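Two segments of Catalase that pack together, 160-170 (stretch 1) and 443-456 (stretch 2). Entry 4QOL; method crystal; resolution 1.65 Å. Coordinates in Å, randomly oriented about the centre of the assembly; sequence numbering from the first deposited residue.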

# COMPACT_ATOMS: atom_id res chain seq x y z
N ASP A 160 -23.32 -18.49 8.30
CA ASP A 160 -24.13 -19.68 8.06
C ASP A 160 -23.68 -20.78 8.98
O ASP A 160 -22.59 -21.35 8.78
CB ASP A 160 -24.04 -20.10 6.57
CG ASP A 160 -24.98 -21.28 6.23
OD1 ASP A 160 -25.67 -21.83 7.17
OD2 ASP A 160 -25.04 -21.68 5.02
N PRO A 161 -24.47 -21.10 10.02
CA PRO A 161 -24.13 -22.25 10.88
C PRO A 161 -23.88 -23.55 10.16
O PRO A 161 -23.11 -24.38 10.65
CB PRO A 161 -25.35 -22.39 11.82
CG PRO A 161 -26.06 -21.03 11.72
CD PRO A 161 -25.80 -20.51 10.37
N ASP A 162 -24.51 -23.81 9.04
CA ASP A 162 -24.21 -25.03 8.33
C ASP A 162 -22.73 -25.10 7.90
O ASP A 162 -22.13 -26.21 7.86
CB ASP A 162 -25.10 -25.10 7.09
CG ASP A 162 -25.00 -26.40 6.38
OD1 ASP A 162 -25.14 -27.48 6.98
OD2 ASP A 162 -24.63 -26.36 5.19
N ARG A 163 -22.10 -23.94 7.66
CA ARG A 163 -20.70 -23.91 7.25
C ARG A 163 -19.76 -24.15 8.44
O ARG A 163 -18.84 -25.00 8.39
CB ARG A 163 -20.39 -22.57 6.58
CG ARG A 163 -21.17 -22.38 5.28
CD ARG A 163 -20.98 -21.02 4.69
NE ARG A 163 -19.70 -20.94 3.96
CZ ARG A 163 -18.54 -20.49 4.49
NH1 ARG A 163 -17.46 -20.62 3.76
NH2 ARG A 163 -18.50 -19.92 5.68
N TYR A 164 -19.95 -23.43 9.56
CA TYR A 164 -19.00 -23.61 10.67
C TYR A 164 -19.26 -24.89 11.41
O TYR A 164 -18.30 -25.52 11.92
CB TYR A 164 -18.95 -22.42 11.62
CG TYR A 164 -20.17 -21.92 12.32
CD1 TYR A 164 -20.64 -22.53 13.44
CD2 TYR A 164 -20.84 -20.76 11.89
CE1 TYR A 164 -21.74 -22.03 14.14
CE2 TYR A 164 -21.87 -20.22 12.59
CZ TYR A 164 -22.35 -20.87 13.71
OH TYR A 164 -23.43 -20.33 14.43
N TRP A 165 -20.53 -25.34 11.44
CA TRP A 165 -20.74 -26.67 12.01
C TRP A 165 -20.13 -27.80 11.16
O TRP A 165 -19.65 -28.77 11.75
CB TRP A 165 -22.23 -26.93 12.30
CG TRP A 165 -22.69 -26.24 13.56
CD1 TRP A 165 -23.49 -25.14 13.65
CD2 TRP A 165 -22.38 -26.61 14.89
NE1 TRP A 165 -23.69 -24.80 14.97
CE2 TRP A 165 -23.00 -25.70 15.73
CE3 TRP A 165 -21.65 -27.68 15.47
CZ2 TRP A 165 -22.86 -25.75 17.13
CZ3 TRP A 165 -21.58 -27.77 16.83
CH2 TRP A 165 -22.14 -26.79 17.66
N ASP A 166 -20.09 -27.64 9.83
CA ASP A 166 -19.42 -28.61 8.98
C ASP A 166 -17.97 -28.72 9.45
O ASP A 166 -17.45 -29.81 9.74
CB ASP A 166 -19.45 -28.22 7.54
CG ASP A 166 -18.86 -29.28 6.58
OD1 ASP A 166 -18.92 -30.49 6.88
OD2 ASP A 166 -18.52 -28.88 5.44
N PHE A 167 -17.30 -27.60 9.51
CA PHE A 167 -15.90 -27.58 10.00
C PHE A 167 -15.73 -28.11 11.39
O PHE A 167 -14.83 -28.92 11.65
CB PHE A 167 -15.28 -26.14 9.92
CG PHE A 167 -13.88 -26.03 10.44
CD1 PHE A 167 -12.75 -26.28 9.62
CD2 PHE A 167 -13.69 -25.70 11.78
CE1 PHE A 167 -11.45 -26.24 10.21
CE2 PHE A 167 -12.43 -25.72 12.36
CZ PHE A 167 -11.31 -25.92 11.56
N MET A 168 -16.50 -27.58 12.33
CA MET A 168 -16.33 -27.96 13.72
C MET A 168 -16.57 -29.43 13.99
O MET A 168 -15.78 -30.08 14.72
CB MET A 168 -17.21 -27.12 14.64
CG MET A 168 -16.85 -25.67 14.69
SD MET A 168 -15.23 -25.23 15.32
CE MET A 168 -15.32 -23.46 14.89
N THR A 169 -17.60 -29.99 13.39
CA THR A 169 -17.90 -31.44 13.58
C THR A 169 -16.79 -32.37 13.10
O THR A 169 -16.55 -33.42 13.70
CB THR A 169 -19.25 -31.85 12.93
OG1 THR A 169 -19.27 -31.59 11.54
CG2 THR A 169 -20.39 -31.17 13.66
N LEU A 170 -16.13 -31.96 12.00
CA LEU A 170 -15.01 -32.62 11.41
C LEU A 170 -13.65 -32.31 12.10
O LEU A 170 -12.60 -32.89 11.71
CB LEU A 170 -14.94 -32.33 9.93
CG LEU A 170 -16.16 -32.85 9.12
CD1 LEU A 170 -16.10 -32.35 7.70
CD2 LEU A 170 -16.16 -34.38 9.14
N ASN A 443 -29.33 -23.08 23.32
CA ASN A 443 -28.48 -22.26 22.41
C ASN A 443 -27.93 -23.11 21.27
O ASN A 443 -27.95 -22.71 20.12
CB ASN A 443 -27.33 -21.66 23.19
CG ASN A 443 -27.77 -20.65 24.22
OD1 ASN A 443 -28.86 -20.08 24.14
ND2 ASN A 443 -26.88 -20.37 25.19
N LEU A 444 -27.54 -24.34 21.60
CA LEU A 444 -27.11 -25.31 20.58
C LEU A 444 -28.21 -25.68 19.63
O LEU A 444 -28.02 -25.75 18.44
CB LEU A 444 -26.52 -26.57 21.20
CG LEU A 444 -25.13 -26.44 21.83
CD1 LEU A 444 -24.84 -27.68 22.64
CD2 LEU A 444 -24.03 -26.24 20.79
N THR A 445 -29.41 -25.93 20.17
CA THR A 445 -30.53 -26.32 19.33
C THR A 445 -30.89 -25.24 18.33
O THR A 445 -31.12 -25.51 17.13
CB THR A 445 -31.77 -26.68 20.24
OG1 THR A 445 -31.44 -27.79 21.09
CG2 THR A 445 -32.98 -26.98 19.42
N ALA A 446 -30.93 -24.01 18.78
CA ALA A 446 -31.25 -22.89 17.90
C ALA A 446 -30.24 -22.75 16.77
O ALA A 446 -30.58 -22.33 15.68
CB ALA A 446 -31.34 -21.60 18.68
N ASP A 447 -28.97 -23.06 17.08
CA ASP A 447 -27.92 -22.99 16.09
C ASP A 447 -27.86 -24.13 15.10
O ASP A 447 -27.45 -23.94 13.94
CB ASP A 447 -26.55 -22.89 16.82
CG ASP A 447 -25.64 -21.81 16.21
OD1 ASP A 447 -26.06 -20.65 16.17
OD2 ASP A 447 -24.59 -22.19 15.66
N LEU A 448 -28.23 -25.33 15.57
CA LEU A 448 -28.09 -26.56 14.79
C LEU A 448 -29.33 -26.90 13.96
O LEU A 448 -29.27 -27.72 13.06
CB LEU A 448 -27.78 -27.72 15.72
CG LEU A 448 -26.28 -27.79 16.09
CD1 LEU A 448 -26.06 -28.63 17.30
CD2 LEU A 448 -25.44 -28.38 14.96
N LYS A 449 -30.46 -26.39 14.37
CA LYS A 449 -31.76 -26.90 13.84
C LYS A 449 -31.88 -26.80 12.34
O LYS A 449 -32.54 -27.63 11.72
CB LYS A 449 -32.90 -26.19 14.51
CG LYS A 449 -32.94 -24.73 14.19
CD LYS A 449 -34.16 -24.07 14.83
CE LYS A 449 -34.45 -22.72 14.20
NZ LYS A 449 -34.95 -21.79 15.25
N GLY A 450 -31.21 -25.85 11.71
CA GLY A 450 -31.23 -25.76 10.22
C GLY A 450 -30.07 -26.33 9.43
O GLY A 450 -30.03 -26.22 8.18
N VAL A 451 -29.12 -26.96 10.09
CA VAL A 451 -27.94 -27.45 9.39
C VAL A 451 -28.19 -28.82 8.78
O VAL A 451 -29.11 -29.55 9.19
CB VAL A 451 -26.67 -27.49 10.30
CG1 VAL A 451 -26.57 -26.24 11.15
CG2 VAL A 451 -26.56 -28.74 11.10
N ASN A 452 -27.39 -29.15 7.80
CA ASN A 452 -27.37 -30.45 7.12
C ASN A 452 -27.54 -31.62 8.10
O ASN A 452 -26.88 -31.64 9.14
CB ASN A 452 -26.02 -30.56 6.36
CG ASN A 452 -25.74 -31.96 5.78
OD1 ASN A 452 -26.01 -32.25 4.58
ND2 ASN A 452 -25.14 -32.79 6.56
N GLU A 453 -28.38 -32.58 7.77
CA GLU A 453 -28.73 -33.65 8.73
C GLU A 453 -27.53 -34.50 9.16
O GLU A 453 -27.39 -34.82 10.32
CB GLU A 453 -29.78 -34.60 8.15
CG GLU A 453 -31.19 -34.03 8.05
CD GLU A 453 -31.69 -33.35 9.34
OE1 GLU A 453 -31.48 -33.86 10.47
OE2 GLU A 453 -32.33 -32.27 9.21
N LYS A 454 -26.65 -34.84 8.24
CA LYS A 454 -25.46 -35.61 8.56
C LYS A 454 -24.54 -34.81 9.52
O LYS A 454 -23.93 -35.34 10.41
CB LYS A 454 -24.70 -35.98 7.28
CG LYS A 454 -23.71 -37.14 7.34
CD LYS A 454 -23.06 -37.38 5.98
CE LYS A 454 -22.72 -36.04 5.31
NZ LYS A 454 -22.05 -36.08 3.99
N THR A 455 -24.37 -33.52 9.24
CA THR A 455 -23.56 -32.67 10.12
C THR A 455 -24.17 -32.55 11.52
O THR A 455 -23.47 -32.63 12.52
CB THR A 455 -23.35 -31.29 9.53
OG1 THR A 455 -22.53 -31.44 8.37
CG2 THR A 455 -22.70 -30.35 10.53
N LYS A 456 -25.46 -32.37 11.54
CA LYS A 456 -26.22 -32.26 12.80
C LYS A 456 -26.06 -33.53 13.64
O LYS A 456 -25.81 -33.46 14.84
CB LYS A 456 -27.69 -32.04 12.47
CG LYS A 456 -28.56 -31.71 13.67
CD LYS A 456 -30.05 -31.78 13.27
CE LYS A 456 -30.40 -30.80 12.20
NZ LYS A 456 -31.84 -30.86 11.90
O HOH W 1 -19.84 -32.14 8.73

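The first rule of this contact is to build around one aromatic side chain. On helix 161-169, W165, which has the largest area of any residue covered by the other stretch, points its CA-to-CB bond toward stretch 2 and, with chi1 near m, seats its indole as a knob among L444, D447, L448 and T455. L448 CD2 lies over one face of the indole, 3.6 Å from the centroid of the five-membered ring of W165 and only 13° off its normal, a good CH-pi geometry. At the ring edge L444 CD2 meets W165 CH2 at 3.7 Å. Both leucines leave the backbone sideways and rely on their branched ends to reach the ring, as a long, flexible apolar side chain can. V451 CG1 adds a looser contact, 4.1 Å from W165 CD1, and packs at the same distance against P161 CB, so that one short beta-branched residue touches both the first turn of the helix and the tryptophan.

The second rule is to pay for the polar atoms that come with aromatic rings. Burying a tryptophan also buries its N-H, and here D447 supplies the acceptor: W165 NE1 donates to D447 OD2 at 2.8 Å. The same oxygen receives the hydroxyl of Y164, with Y164 OH to D447 OD2 at 2.5 Å, a very short bond. D447 OD2 lies near the plane of both rings, at their edges, where an N-H or O-H can reach it, and leaves the face of W165 under L448 CD2 free for that methyl. Y164 and W165 are consecutive in sequence, yet chi1 of p in one and m in the other brings both donors to a single atom. D447 itself adopts a chi1 of -135°, between the usual wells.

A third direct hydrogen bond ties side chain to backbone. D162 begins sideways, but its carboxylate swings nearer, and N452 N donates to D162 OD1 at 2.9 Å with an angle of 165°. N452 follows the type I turn L448 to V451 and occupies the N-cap of helix 453-456, so the bond fastens the chain just where it enters that helix. D162 CA and V451 CA are only 4.6 Å apart, close enough for a short aspartate to span the gap. Stretch 1 caps its own helix: D160 OD1 accepts from D162 N, 3.0 Å away.

Farther along, two threonines pack across the contact and water 1 joins them. T455 points toward stretch 1, and its methyl CG2 rests 3.6 Å from W165 O, while T169 CG2 lies 3.6 Å from T455 O. T455 OG1 stands 4.0 Å from D166 OD1, and water 1 bridges the space. It donates to D166 OD1 at 2.6 Å and to T169 OG1 at 2.9 Å, and hydrogen-bonds T455 OG1 at 2.8 Å. D166, T169 and T455 are all buried, and threonine suits both its places because it offers a methyl for packing and a hydroxyl for the bridging water.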